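Local structure of histidine acid phosphatase (Hafnia alvei, 4ARU) at residues 61-64 / 65-69; 105-108 / 109-112; 155-158 / 159-163; 244-247 / 248-252; 395-398 / 399-403. The protein belongs to branch 2 of the histidine phosphatase superfamily, the histidine acid phosphatases, whose members pair an alpha/beta domain with a mostly helical one. One frame throughout, in Å; residues are numbered along the deposited sequence.

Interaction 1: residues 61-64 / 65-69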
loop_
_atom_site.group_PDB
_atom_site.type_symbol
_atom_site.label_atom_id
_atom_site.label_comp_id
_atom_site.label_asym_id
_atom_site.label_seq_id
_atom_site.Cartn_x
_atom_site.Cartn_y
_atom_site.Cartn_z
ATOM N N GLY A 61 -11.938 -2.570 -9.818
ATOM C CA GLY A 61 -13.339 -2.551 -9.352
ATOM C C GLY A 61 -14.171 -3.607 -10.056
ATOM O O GLY A 61 -14.970 -4.291 -9.418
ATOM N N GLY A 62 -14.029 -3.707 -11.369
ATOM C CA GLY A 62 -14.728 -4.730 -12.178
ATOM C C GLY A 62 -14.345 -6.129 -11.743
ATOM O O GLY A 62 -15.193 -7.013 -11.732
ATOM N N PHE A 63 -13.084 -6.341 -11.423
ATOM C CA PHE A 63 -12.650 -7.660 -10.957
ATOM C C PHE A 63 -13.294 -7.978 -9.609
ATOM O O PHE A 63 -13.835 -9.079 -9.402
ATOM C CB PHE A 63 -11.132 -7.714 -10.834
ATOM C CG PHE A 63 -10.647 -9.031 -10.277
ATOM C CD1 PHE A 63 -10.734 -10.189 -11.050
ATOM C CD2 PHE A 63 -10.221 -9.125 -8.961
ATOM C CE1 PHE A 63 -10.324 -11.427 -10.529
ATOM C CE2 PHE A 63 -9.825 -10.346 -8.434
ATOM C CZ PHE A 63 -9.885 -11.490 -9.234
ATOM N N TYR A 64 -13.257 -7.017 -8.703
ATOM C CA TYR A 64 -13.893 -7.178 -7.407
ATOM C C TYR A 64 -15.381 -7.481 -7.548
ATOM O O TYR A 64 -15.923 -8.346 -6.841
ATOM C CB TYR A 64 -13.719 -5.938 -6.513
ATOM C CG TYR A 64 -12.344 -5.664 -5.973
ATOM C CD1 TYR A 64 -11.645 -6.599 -5.229
ATOM C CD2 TYR A 64 -11.750 -4.427 -6.190
ATOM C CE1 TYR A 64 -10.356 -6.285 -4.754
ATOM C CE2 TYR A 64 -10.488 -4.120 -5.698
ATOM C CZ TYR A 64 -9.799 -5.055 -5.025
ATOM O OH TYR A 64 -8.530 -4.627 -4.555
ATOM N N ARG A 65 -16.042 -6.807 -8.481
ATOM C CA ARG A 65 -17.455 -7.103 -8.755
ATOM C C ARG A 65 -17.648 -8.569 -9.115
ATOM O O ARG A 65 -18.504 -9.249 -8.532
ATOM C CB ARG A 65 -18.041 -6.182 -9.843
ATOM C CG ARG A 65 -19.497 -6.466 -10.195
ATOM C CD ARG A 65 -20.350 -6.461 -8.925
ATOM N NE ARG A 65 -21.790 -6.667 -9.137
ATOM C CZ ARG A 65 -22.653 -5.717 -9.519
ATOM N NH1 ARG A 65 -22.264 -4.465 -9.744
ATOM N NH2 ARG A 65 -23.937 -6.025 -9.673
ATOM N N GLU A 66 -16.837 -9.087 -10.041
ATOM C CA GLU A 66 -16.998 -10.463 -10.481
ATOM C C GLU A 66 -16.706 -11.413 -9.321
ATOM O O GLU A 66 -17.442 -12.397 -9.177
ATOM C CB GLU A 66 -16.071 -10.798 -11.637
ATOM C CG GLU A 66 -16.408 -10.158 -12.960
ATOM C CD GLU A 66 -15.809 -10.876 -14.182
ATOM O OE1 GLU A 66 -15.530 -12.091 -14.155
ATOM O OE2 GLU A 66 -15.656 -10.199 -15.221
ATOM N N ARG A 67 -15.672 -11.143 -8.520
ATOM C CA ARG A 67 -15.271 -12.053 -7.444
ATOM C C ARG A 67 -16.380 -12.062 -6.392
ATOM O O ARG A 67 -16.835 -13.127 -5.947
ATOM C CB ARG A 67 -13.959 -11.566 -6.823
ATOM C CG ARG A 67 -13.485 -12.297 -5.563
ATOM C CD ARG A 67 -12.159 -11.651 -5.163
ATOM N NE ARG A 67 -11.578 -12.051 -3.874
ATOM C CZ ARG A 67 -10.332 -12.520 -3.690
ATOM N NH1 ARG A 67 -9.466 -12.690 -4.706
ATOM N NH2 ARG A 67 -9.938 -12.818 -2.453
ATOM N N PHE A 68 -16.855 -10.893 -5.999
ATOM C CA PHE A 68 -17.815 -10.861 -4.905
ATOM C C PHE A 68 -19.213 -11.326 -5.325
ATOM O O PHE A 68 -19.968 -11.861 -4.502
ATOM C CB PHE A 68 -17.839 -9.488 -4.235
ATOM C CG PHE A 68 -16.487 -9.077 -3.652
ATOM C CD1 PHE A 68 -15.678 -9.985 -2.988
ATOM C CD2 PHE A 68 -16.019 -7.780 -3.806
ATOM C CE1 PHE A 68 -14.415 -9.603 -2.463
ATOM C CE2 PHE A 68 -14.785 -7.403 -3.296
ATOM C CZ PHE A 68 -13.978 -8.315 -2.658
ATOM N N GLN A 69 -19.599 -11.136 -6.586
ATOM C CA GLN A 69 -20.832 -11.712 -7.114
ATOM C C GLN A 69 -20.783 -13.207 -7.072
ATOM O O GLN A 69 -21.748 -13.872 -6.730
ATOM C CB GLN A 69 -21.025 -11.337 -8.572
ATOM C CG GLN A 69 -21.642 -9.987 -8.719
ATOM C CD GLN A 69 -21.593 -9.499 -10.151
ATOM O OE1 GLN A 69 -20.712 -9.845 -10.922
ATOM N NE2 GLN A 69 -22.541 -8.704 -10.501
#
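Tyr64 and Phe68, one helical turn apart, set their rings side by side and pointing the same way. Their planes lie within 6° of each other, yet the centroids are 5.8 Å apart, so the rings are slid past one another and barely overlap. The closest side-chain contact is Phe68 CE2 to Tyr64 CB, 3.7 Å. Both CG atoms stand beside their own backbone N and anti to the carbonyl carbon (chi1 -71° at Tyr64, -60° at Phe68), and this shared torsion sends both rings off the same side of the helix. Phe63 has a different rotamer, with CG anti to the backbone N, and Phe63 CE2 meets the aliphatic CD of Arg67 at 4.2 Å.

These pairs belong to helix 51-70, which packs on the central mixed sheet of the alpha/beta domain. Tyr64 and Phe68 lie on strands 9-18 and 335-342, against Ile15 among others, while Arg67 reaches strand 348-356.

The backbone bonds are regular i to i+4 links, with Phe68 N to Tyr64 O at 2.8 Å and Arg67 N to Phe63 O at 2.9 Å.

Polar and charged ends find partners beyond the helix. The extended chain of Arg67 carries NH2 to a salt bridge with Glu339. Arg65, bent at chi2, uses its guanidinium on the carbonyl oxygens of Pro75, Asn78 and probably Leu106, and Glu66 OE1 accepts from Leu370 N.

Interaction 2: residues 105-108 / 109-112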
loop_
_atom_site.group_PDB
_atom_site.type_symbol
_atom_site.label_atom_id
_atom_site.label_comp_id
_atom_site.label_asym_id
_atom_site.label_seq_id
_atom_site.Cartn_x
_atom_site.Cartn_y
_atom_site.Cartn_z
ATOM N N GLY A 105 -15.963 0.993 -11.462
ATOM C CA GLY A 105 -15.703 -0.361 -11.932
ATOM C C GLY A 105 -16.575 -1.398 -11.250
ATOM O O GLY A 105 -17.059 -2.323 -11.867
ATOM N N LEU A 106 -16.769 -1.226 -9.957
ATOM C CA LEU A 106 -17.602 -2.139 -9.168
ATOM C C LEU A 106 -19.039 -2.100 -9.562
ATOM O O LEU A 106 -19.725 -3.153 -9.594
ATOM C CB LEU A 106 -17.478 -1.821 -7.681
ATOM C CG LEU A 106 -18.144 -2.854 -6.750
ATOM C CD1 LEU A 106 -17.182 -3.960 -6.454
ATOM C CD2 LEU A 106 -18.659 -2.212 -5.460
ATOM N N ALA A 107 -19.536 -0.898 -9.876
ATOM C CA ALA A 107 -20.969 -0.649 -10.058
ATOM C C ALA A 107 -21.170 0.457 -11.075
ATOM O O ALA A 107 -21.544 1.573 -10.737
ATOM C CB ALA A 107 -21.593 -0.299 -8.720
ATOM N N PRO A 108 -20.900 0.139 -12.348
ATOM C CA PRO A 108 -20.933 1.173 -13.352
ATOM C C PRO A 108 -22.299 1.830 -13.449
ATOM O O PRO A 108 -23.319 1.147 -13.465
ATOM C CB PRO A 108 -20.598 0.425 -14.640
ATOM C CG PRO A 108 -20.035 -0.859 -14.239
ATOM C CD PRO A 108 -20.511 -1.184 -12.871
ATOM N N GLN A 109 -22.301 3.152 -13.504
ATOM C CA GLN A 109 -23.541 3.908 -13.656
ATOM C C GLN A 109 -24.529 3.696 -12.501
ATOM O O GLN A 109 -25.736 3.866 -12.645
ATOM C CB GLN A 109 -24.205 3.540 -14.998
ATOM C CG GLN A 109 -23.195 3.433 -16.152
ATOM C CD GLN A 109 -22.444 4.722 -16.336
ATOM O OE1 GLN A 109 -21.263 4.754 -16.686
ATOM N NE2 GLN A 109 -23.138 5.827 -16.067
ATOM N N CYS A 110 -24.007 3.289 -11.347
ATOM C CA CYS A 110 -24.806 3.239 -10.159
ATOM C C CYS A 110 -24.524 4.535 -9.414
ATOM O O CYS A 110 -23.376 4.998 -9.394
ATOM C CB CYS A 110 -24.415 2.004 -9.333
ATOM S SG CYS A 110 -24.755 0.472 -10.319
ATOM N N ASP A 111 -25.531 5.076 -8.760
ATOM C CA ASP A 111 -25.354 6.398 -8.167
ATOM C C ASP A 111 -24.813 6.254 -6.748
ATOM O O ASP A 111 -25.537 6.268 -5.753
ATOM C CB ASP A 111 -26.643 7.183 -8.230
ATOM C CG ASP A 111 -26.440 8.644 -8.563
ATOM O OD1 ASP A 111 -25.320 9.179 -8.509
ATOM O OD2 ASP A 111 -27.480 9.244 -8.850
ATOM N N LEU A 112 -23.496 6.065 -6.687
ATOM C CA LEU A 112 -22.777 5.883 -5.439
ATOM C C LEU A 112 -21.735 6.975 -5.350
ATOM O O LEU A 112 -21.252 7.449 -6.351
ATOM C CB LEU A 112 -22.120 4.523 -5.419
ATOM C CG LEU A 112 -23.081 3.330 -5.522
ATOM C CD1 LEU A 112 -22.359 1.982 -5.591
ATOM C CD2 LEU A 112 -24.064 3.344 -4.369
HETATM O O HOH W 1 -20.975 3.725 -8.980
#
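A single carbonyl, Ala107 O, faces both the amide of Cys110 and a water as the chain leaves helix 93-106. Cys110 N donates to Ala107 O at 3.1 Å with an N-H...O angle of 149°, but the donor sits well above the carbonyl plane, 39° out of it, rather than on a lone pair. Water 1 lies 2.8 Å from Ala107 O and 2.7 Å from Cys110 O; it is placed to donate to both, although other acceptors compete for its protons.

The side chains close over the same corner. Ala107 CB touches Cys110 SG at 3.6 Å and, from further along the chain, the CD1 branch of Leu112 at 3.9 Å. SG stands beside its backbone N and anti to the carbonyl carbon, which brings it back over Ala107 while it forms the disulfide to Cys79. Pro80 packs on both Ala107 and Cys110, and Leu112 leans on Pro82, so the loop that carries Cys79 covers this bend.

Backbone angles identify the motif. Pro108 and Gln109, the latter with a positive phi of 61°, hold the two central positions of a type II beta turn running from Ala107 to Cys110. Asp111 then centres an inverse gamma turn. Together they form a disulfide-tethered connection from helix 93-106 toward strand 115-116, which pairs with strand 85-89 in the mixed sheet.

Interaction 3: residues 155-158 / 159-163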
loop_
_atom_site.group_PDB
_atom_site.type_symbol
_atom_site.label_atom_id
_atom_site.label_comp_id
_atom_site.label_asym_id
_atom_site.label_seq_id
_atom_site.Cartn_x
_atom_site.Cartn_y
_atom_site.Cartn_z
ATOM N N GLU A 155 23.702 3.145 9.295
ATOM C CA GLU A 155 24.785 3.824 8.573
ATOM C C GLU A 155 25.505 2.879 7.593
ATOM O O GLU A 155 26.188 3.325 6.667
ATOM C CB GLU A 155 25.790 4.428 9.551
ATOM C CG GLU A 155 25.316 5.676 10.341
ATOM C CD GLU A 155 24.259 5.418 11.431
ATOM O OE1 GLU A 155 23.964 4.232 11.766
ATOM O OE2 GLU A 155 23.712 6.413 11.968
ATOM N N THR A 156 25.331 1.574 7.813
ATOM C CA THR A 156 25.984 0.552 6.983
ATOM C C THR A 156 25.062 -0.074 5.941
ATOM O O THR A 156 25.440 -0.994 5.231
ATOM C CB THR A 156 26.631 -0.575 7.855
ATOM O OG1 THR A 156 25.622 -1.418 8.438
ATOM C CG2 THR A 156 27.520 -0.022 8.934
ATOM N N LEU A 157 23.836 0.425 5.840
ATOM C CA LEU A 157 22.817 -0.238 5.008
ATOM C C LEU A 157 23.203 -0.363 3.540
ATOM O O LEU A 157 22.830 -1.346 2.894
ATOM C CB LEU A 157 21.499 0.515 5.111
ATOM C CG LEU A 157 20.276 -0.187 4.526
ATOM C CD1 LEU A 157 19.903 -1.413 5.329
ATOM C CD2 LEU A 157 19.098 0.750 4.413
ATOM N N ASN A 158 23.919 0.610 2.973
ATOM C CA ASN A 158 24.216 0.520 1.550
ATOM C C ASN A 158 25.016 -0.753 1.238
ATOM O O ASN A 158 24.970 -1.245 0.108
ATOM C CB ASN A 158 25.067 1.691 1.034
ATOM C CG ASN A 158 24.327 3.024 1.042
ATOM O OD1 ASN A 158 23.159 3.105 1.438
ATOM N ND2 ASN A 158 25.022 4.054 0.540
ATOM N N GLN A 159 25.800 -1.222 2.193
ATOM C CA GLN A 159 26.634 -2.398 1.966
ATOM C C GLN A 159 25.842 -3.676 1.712
ATOM O O GLN A 159 26.431 -4.650 1.198
ATOM C CB GLN A 159 27.634 -2.562 3.099
ATOM C CG GLN A 159 28.640 -1.413 3.219
ATOM C CD GLN A 159 29.160 -0.869 1.875
ATOM O OE1 GLN A 159 28.953 0.322 1.534
ATOM N NE2 GLN A 159 29.785 -1.730 1.081
ATOM N N ARG A 160 24.577 -3.671 2.092
ATOM C CA ARG A 160 23.676 -4.795 1.893
ATOM C C ARG A 160 23.176 -4.846 0.453
ATOM O O ARG A 160 22.674 -5.877 -0.011
ATOM C CB ARG A 160 22.485 -4.702 2.863
ATOM C CG ARG A 160 21.426 -5.775 2.721
ATOM C CD ARG A 160 20.447 -5.689 3.850
ATOM N NE ARG A 160 21.056 -6.046 5.122
ATOM C CZ ARG A 160 20.470 -5.888 6.300
ATOM N NH1 ARG A 160 19.263 -5.283 6.379
ATOM N NH2 ARG A 160 21.115 -6.321 7.398
ATOM N N TYR A 161 23.261 -3.731 -0.253
ATOM C CA TYR A 161 22.610 -3.570 -1.555
ATOM C C TYR A 161 23.548 -3.086 -2.645
ATOM O O TYR A 161 23.145 -2.310 -3.525
ATOM C CB TYR A 161 21.405 -2.620 -1.423
ATOM C CG TYR A 161 20.373 -3.130 -0.485
ATOM C CD1 TYR A 161 19.583 -4.208 -0.809
ATOM C CD2 TYR A 161 20.224 -2.560 0.755
ATOM C CE1 TYR A 161 18.625 -4.693 0.088
ATOM C CE2 TYR A 161 19.304 -3.038 1.672
ATOM C CZ TYR A 161 18.503 -4.108 1.337
ATOM O OH TYR A 161 17.602 -4.667 2.227
ATOM N N GLN A 162 24.781 -3.566 -2.655
ATOM C CA GLN A 162 25.757 -3.084 -3.600
ATOM C C GLN A 162 25.352 -3.296 -5.053
ATOM O O GLN A 162 25.437 -2.356 -5.850
ATOM C CB GLN A 162 27.119 -3.658 -3.261
ATOM C CG GLN A 162 27.698 -3.010 -1.996
ATOM C CD GLN A 162 27.847 -1.454 -2.103
ATOM O OE1 GLN A 162 27.069 -0.658 -1.540
ATOM N NE2 GLN A 162 28.873 -1.030 -2.852
ATOM N N ALA A 163 24.877 -4.473 -5.415
ATOM C CA ALA A 163 24.487 -4.715 -6.814
ATOM C C ALA A 163 23.316 -3.854 -7.291
ATOM O O ALA A 163 23.317 -3.294 -8.386
ATOM C CB ALA A 163 24.167 -6.186 -7.014
#
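Three successive i to i+3 backbone bonds, Gln159 N to Thr156 O at 3.1 Å, Arg160 N to Leu157 O at 3.0 Å and Tyr161 N to Asn158 O at 3.0 Å, wind the chain in tight 3-10-like turns. Each donor stands above its acceptor's carbonyl plane, most strongly the last, at 60° out of it.

Leu157 supplies the apolar contact. Its CG is anti to the backbone N, which swings Leu157 CD1 out beside the chain, where it meets Tyr161 CE2 at 4.0 Å; the two side chains cross obliquely. Leu157 CD1 also lies 4.1 Å from Arg160 NH1. Arg160 lays its CG over one face of the Tyr161 ring, 3.6 Å above the plane and offset toward the rim, so the ring has the aliphatic part of its neighbour on that face.

Tyr161 is the N-cap residue of helix 162-172, and its phi/psi of -128/39° marks the break between the preceding turns and the helix. This segment belongs to the helical part of the fold: Leu157 and Tyr161 pack against helices 213-229 and 243-262, with Val214 touching both.

Polar ends are paired outside the two segments. The buried amide of Asn158 is satisfied at both its oxygen and its nitrogen, OD1 by Ser197 OG and ND2 by Met195 O, and Arg160, bent at chi3, brings NH2 to Ala150 O at the end of helix 139-150.

Interaction 4: residues 244-247 / 248-252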
loop_
_atom_site.group_PDB
_atom_site.type_symbol
_atom_site.label_atom_id
_atom_site.label_comp_id
_atom_site.label_asym_id
_atom_site.label_seq_id
_atom_site.Cartn_x
_atom_site.Cartn_y
_atom_site.Cartn_z
ATOM N N GLN A 244 14.876 -9.290 -14.155
ATOM C CA GLN A 244 15.901 -9.272 -13.111
ATOM C C GLN A 244 16.244 -7.847 -12.733
ATOM O O GLN A 244 16.412 -7.528 -11.569
ATOM C CB GLN A 244 17.156 -10.029 -13.584
ATOM C CG GLN A 244 18.271 -10.133 -12.510
ATOM C CD GLN A 244 19.163 -8.905 -12.356
ATOM O OE1 GLN A 244 19.439 -8.163 -13.302
ATOM N NE2 GLN A 244 19.582 -8.662 -11.132
ATOM N N GLN A 245 16.314 -6.957 -13.705
ATOM C CA GLN A 245 16.620 -5.544 -13.390
ATOM C C GLN A 245 15.479 -4.898 -12.644
ATOM O O GLN A 245 15.717 -4.224 -11.676
ATOM C CB GLN A 245 16.927 -4.782 -14.668
ATOM C CG GLN A 245 18.271 -5.150 -15.261
ATOM C CD GLN A 245 18.457 -4.566 -16.648
ATOM O OE1 GLN A 245 17.500 -4.282 -17.371
ATOM N NE2 GLN A 245 19.703 -4.443 -17.041
ATOM N N TRP A 246 14.238 -5.097 -13.078
ATOM C CA TRP A 246 13.107 -4.591 -12.328
ATOM C C TRP A 246 13.155 -5.092 -10.899
ATOM O O TRP A 246 12.933 -4.318 -9.965
ATOM C CB TRP A 246 11.771 -5.034 -12.941
ATOM C CG TRP A 246 11.284 -4.190 -14.080
ATOM C CD1 TRP A 246 11.149 -4.570 -15.348
ATOM C CD2 TRP A 246 10.854 -2.844 -14.011
ATOM N NE1 TRP A 246 10.677 -3.523 -16.126
ATOM C CE2 TRP A 246 10.492 -2.439 -15.318
ATOM C CE3 TRP A 246 10.750 -1.947 -12.972
ATOM C CZ2 TRP A 246 10.004 -1.153 -15.606
ATOM C CZ3 TRP A 246 10.300 -0.648 -13.236
ATOM C CH2 TRP A 246 9.945 -0.271 -14.554
ATOM N N ASN A 247 13.418 -6.384 -10.711
ATOM C CA ASN A 247 13.418 -6.915 -9.348
ATOM C C ASN A 247 14.514 -6.319 -8.528
ATOM O O ASN A 247 14.293 -6.034 -7.354
ATOM C CB ASN A 247 13.522 -8.452 -9.343
ATOM C CG ASN A 247 12.287 -9.145 -9.918
ATOM O OD1 ASN A 247 11.220 -8.550 -10.021
ATOM N ND2 ASN A 247 12.446 -10.370 -10.321
ATOM N N SER A 248 15.679 -6.125 -9.115
ATOM C CA SER A 248 16.823 -5.607 -8.387
ATOM C C SER A 248 16.571 -4.163 -7.976
ATOM O O SER A 248 16.855 -3.770 -6.845
ATOM C CB SER A 248 18.077 -5.717 -9.274
ATOM O OG SER A 248 19.189 -5.098 -8.620
ATOM N N LEU A 249 15.992 -3.348 -8.845
ATOM C CA LEU A 249 15.706 -1.964 -8.465
ATOM C C LEU A 249 14.613 -1.869 -7.396
ATOM O O LEU A 249 14.708 -1.113 -6.404
ATOM C CB LEU A 249 15.274 -1.173 -9.687
ATOM C CG LEU A 249 16.309 -1.024 -10.792
ATOM C CD1 LEU A 249 15.706 -0.449 -12.098
ATOM C CD2 LEU A 249 17.506 -0.198 -10.294
ATOM N N LEU A 250 13.556 -2.660 -7.547
ATOM C CA LEU A 250 12.453 -2.576 -6.575
ATOM C C LEU A 250 12.836 -3.209 -5.242
ATOM O O LEU A 250 12.228 -2.872 -4.247
ATOM C CB LEU A 250 11.158 -3.190 -7.164
ATOM C CG LEU A 250 10.222 -2.181 -7.892
ATOM C CD1 LEU A 250 9.680 -1.032 -7.018
ATOM C CD2 LEU A 250 10.901 -1.648 -9.135
ATOM N N LYS A 251 13.879 -4.029 -5.214
ATOM C CA LYS A 251 14.412 -4.552 -3.951
ATOM C C LYS A 251 14.746 -3.398 -3.010
ATOM O O LYS A 251 14.472 -3.432 -1.803
ATOM C CB LYS A 251 15.657 -5.390 -4.226
ATOM C CG LYS A 251 16.257 -5.967 -2.964
ATOM C CD LYS A 251 17.263 -7.083 -3.212
ATOM C CE LYS A 251 18.298 -6.700 -4.204
ATOM N NZ LYS A 251 19.344 -7.762 -4.219
ATOM N N LEU A 252 15.260 -2.316 -3.554
ATOM C CA LEU A 252 15.613 -1.152 -2.749
ATOM C C LEU A 252 14.375 -0.483 -2.189
ATOM O O LEU A 252 14.349 -0.041 -1.048
ATOM C CB LEU A 252 16.402 -0.141 -3.591
ATOM C CG LEU A 252 17.763 -0.656 -4.083
ATOM C CD1 LEU A 252 18.258 0.121 -5.307
ATOM C CD2 LEU A 252 18.789 -0.566 -2.977
HETATM O O HOH W 2 21.140 -6.656 -9.433
#
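Helix 243-262, a long helix of the helical region, carries this contact over two of its turns, and ordinary i to i+4 backbone bonds hold it. Ser248 N reaches Gln244 O at 2.9 Å, and Leu249 N reaches Gln245 O at 3.0 Å.

On one side of the helix Trp246 and Leu250 lie alongside and point the same way. Leu250 CD2 comes to the edge of the indole, in its plane, 3.9 Å from Trp246 CE3. The rings of Trp246 and His228 also pair edge-to-face.

Another side is polar. Gln244, with CG anti to its own amide nitrogen and the chain bent at chi2 (-81°), bends toward the next turn, so that Gln244 NE2 lies 3.8 Å from Ser248 CB. Water 2 bridges the pair: it accepts from Gln244 NE2 at 3.1 Å and is 2.6 Å from Ser248 OG. That hydroxyl has a second partner in Ser164 OG, so the small polar cluster links this helix to helix 162-172. Gln245 OE1 instead turns back to accept from His241 N just before the helix.

Ser248 and Leu249 press on Leu167 of helix 162-172, while Trp246 meets Phe224 and Leu225, and Leu249 meets Ala221, of helix 213-229, so the segment lies against both helices.

Interaction 5: residues 395-398 / 399-403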
loop_
_atom_site.group_PDB
_atom_site.type_symbol
_atom_site.label_atom_id
_atom_site.label_comp_id
_atom_site.label_asym_id
_atom_site.label_seq_id
_atom_site.Cartn_x
_atom_site.Cartn_y
_atom_site.Cartn_z
ATOM N N LEU A 395 -11.786 -15.577 13.892
ATOM C CA LEU A 395 -11.933 -14.161 14.210
ATOM C C LEU A 395 -11.560 -13.896 15.673
ATOM O O LEU A 395 -10.935 -12.875 15.973
ATOM C CB LEU A 395 -13.372 -13.690 13.961
ATOM C CG LEU A 395 -13.644 -12.233 14.372
ATOM C CD1 LEU A 395 -12.778 -11.279 13.585
ATOM C CD2 LEU A 395 -15.105 -11.910 14.183
ATOM N N SER A 396 -11.911 -14.810 16.574
ATOM C CA SER A 396 -11.614 -14.634 17.989
ATOM C C SER A 396 -10.100 -14.536 18.187
ATOM O O SER A 396 -9.617 -13.737 18.992
ATOM C CB SER A 396 -12.234 -15.779 18.771
ATOM O OG SER A 396 -11.910 -17.073 18.242
ATOM N N THR A 397 -9.325 -15.285 17.425
ATOM C CA THR A 397 -7.879 -15.159 17.495
ATOM C C THR A 397 -7.391 -13.873 16.828
ATOM O O THR A 397 -6.533 -13.157 17.364
ATOM C CB THR A 397 -7.173 -16.392 16.870
ATOM O OG1 THR A 397 -7.619 -17.543 17.544
ATOM C CG2 THR A 397 -5.640 -16.216 16.943
ATOM N N PHE A 398 -7.895 -13.564 15.639
ATOM C CA PHE A 398 -7.530 -12.344 14.915
ATOM C C PHE A 398 -7.732 -11.141 15.832
ATOM O O PHE A 398 -6.834 -10.268 15.916
ATOM C CB PHE A 398 -8.399 -12.213 13.673
ATOM C CG PHE A 398 -8.071 -11.009 12.826
ATOM C CD1 PHE A 398 -7.037 -11.063 11.889
ATOM C CD2 PHE A 398 -8.806 -9.840 12.927
ATOM C CE1 PHE A 398 -6.712 -9.985 11.123
ATOM C CE2 PHE A 398 -8.471 -8.744 12.182
ATOM C CZ PHE A 398 -7.457 -8.818 11.256
ATOM N N SER A 399 -8.867 -11.074 16.513
ATOM C CA SER A 399 -9.170 -9.972 17.434
ATOM C C SER A 399 -8.128 -9.824 18.507
ATOM O O SER A 399 -7.737 -8.729 18.863
ATOM C CB SER A 399 -10.518 -10.175 18.087
ATOM O OG SER A 399 -11.536 -10.133 17.094
ATOM N N ARG A 400 -7.669 -10.952 19.037
ATOM C CA ARG A 400 -6.717 -10.910 20.161
ATOM C C ARG A 400 -5.368 -10.431 19.623
ATOM O O ARG A 400 -4.684 -9.597 20.250
ATOM C CB ARG A 400 -6.584 -12.297 20.838
ATOM C CG ARG A 400 -5.777 -12.237 22.129
ATOM C CD ARG A 400 -6.577 -11.591 23.238
ATOM N NE ARG A 400 -7.597 -12.463 23.840
ATOM C CZ ARG A 400 -7.427 -13.224 24.930
ATOM N NH1 ARG A 400 -6.250 -13.276 25.559
ATOM N NH2 ARG A 400 -8.447 -13.960 25.389
ATOM N N LEU A 401 -4.990 -10.883 18.435
ATOM C CA LEU A 401 -3.777 -10.409 17.790
ATOM C C LEU A 401 -3.782 -8.885 17.556
ATOM O O LEU A 401 -2.786 -8.175 17.829
ATOM C CB LEU A 401 -3.502 -11.152 16.498
ATOM C CG LEU A 401 -3.172 -12.626 16.627
ATOM C CD1 LEU A 401 -3.076 -13.194 15.226
ATOM C CD2 LEU A 401 -1.840 -12.827 17.337
ATOM N N VAL A 402 -4.901 -8.356 17.082
ATOM C CA VAL A 402 -5.063 -6.932 16.923
ATOM C C VAL A 402 -4.916 -6.233 18.253
ATOM O O VAL A 402 -4.190 -5.233 18.357
ATOM C CB VAL A 402 -6.409 -6.617 16.241
ATOM C CG1 VAL A 402 -6.689 -5.121 16.273
ATOM C CG2 VAL A 402 -6.357 -7.158 14.819
ATOM N N SER A 403 -5.591 -6.720 19.289
ATOM C CA SER A 403 -5.553 -6.098 20.602
ATOM C C SER A 403 -4.150 -5.988 21.188
ATOM O O SER A 403 -3.859 -5.030 21.903
ATOM C CB SER A 403 -6.491 -6.816 21.550
ATOM O OG SER A 403 -5.958 -8.060 22.042
#
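One face of the Phe398 ring is covered by the CG2 methyl of Val402, a turn further on. Val402 CG2 lies 4.2 Å from the centroid of the Phe398 ring and 27° off its normal, which makes it a CH-pi contact; Phe398 CE2 is the ring atom nearest to Val402 CG2, at 3.7 Å. CG anti to the backbone N (chi1 -178°) places the phenyl where this methyl can cover it. Around the pair stand Val350 of strand 348-356, Phe338 of strand 335-342, and Leu282, Leu275 and Ala279 of helix 264-282.

Ser399 OG lies 3.0 Å from Leu395 O and 3.9 Å from Leu395 CD1. Ser399 N donates to Leu395 O at 2.8 Å. Ser284 OG is hydrogen-bonded to the same hydroxyl, so the proton's choice between acceptors is unsettled.

Thr397 OG1 is hydrogen-bonded to Asp386 OD2, and Leu401 touches Ile381 and Cys384, residues of the potassium site. The helix thus combines an apolar side, buried against sheet and helix, with hydroxyls that bond to nearby loops.

In the fold
Along the chain the five contacts follow one another in series, and they fall into two groups and a single. Interactions 1 and 2, with centres 12 Å apart, touch through Arg65 and Leu106, joining helix 51-70 to the end of helix 93-106. Interactions 3 and 4, centres 14 Å apart, meet where Tyr161 packs on Leu252, linking the N-cap of helix 162-172 to helix 243-262. About 42 Å separates the centres of interactions 1 and 3, which lie on opposite sides of the chain's centre. Interaction 5, on helix 395-405, stands 28 Å from interaction 1, centre to centre. Interactions 1, 2 and 5 sit on the alpha/beta part and 3 and 4 in the helical part, so both parts of this family's two-part fold are sampled.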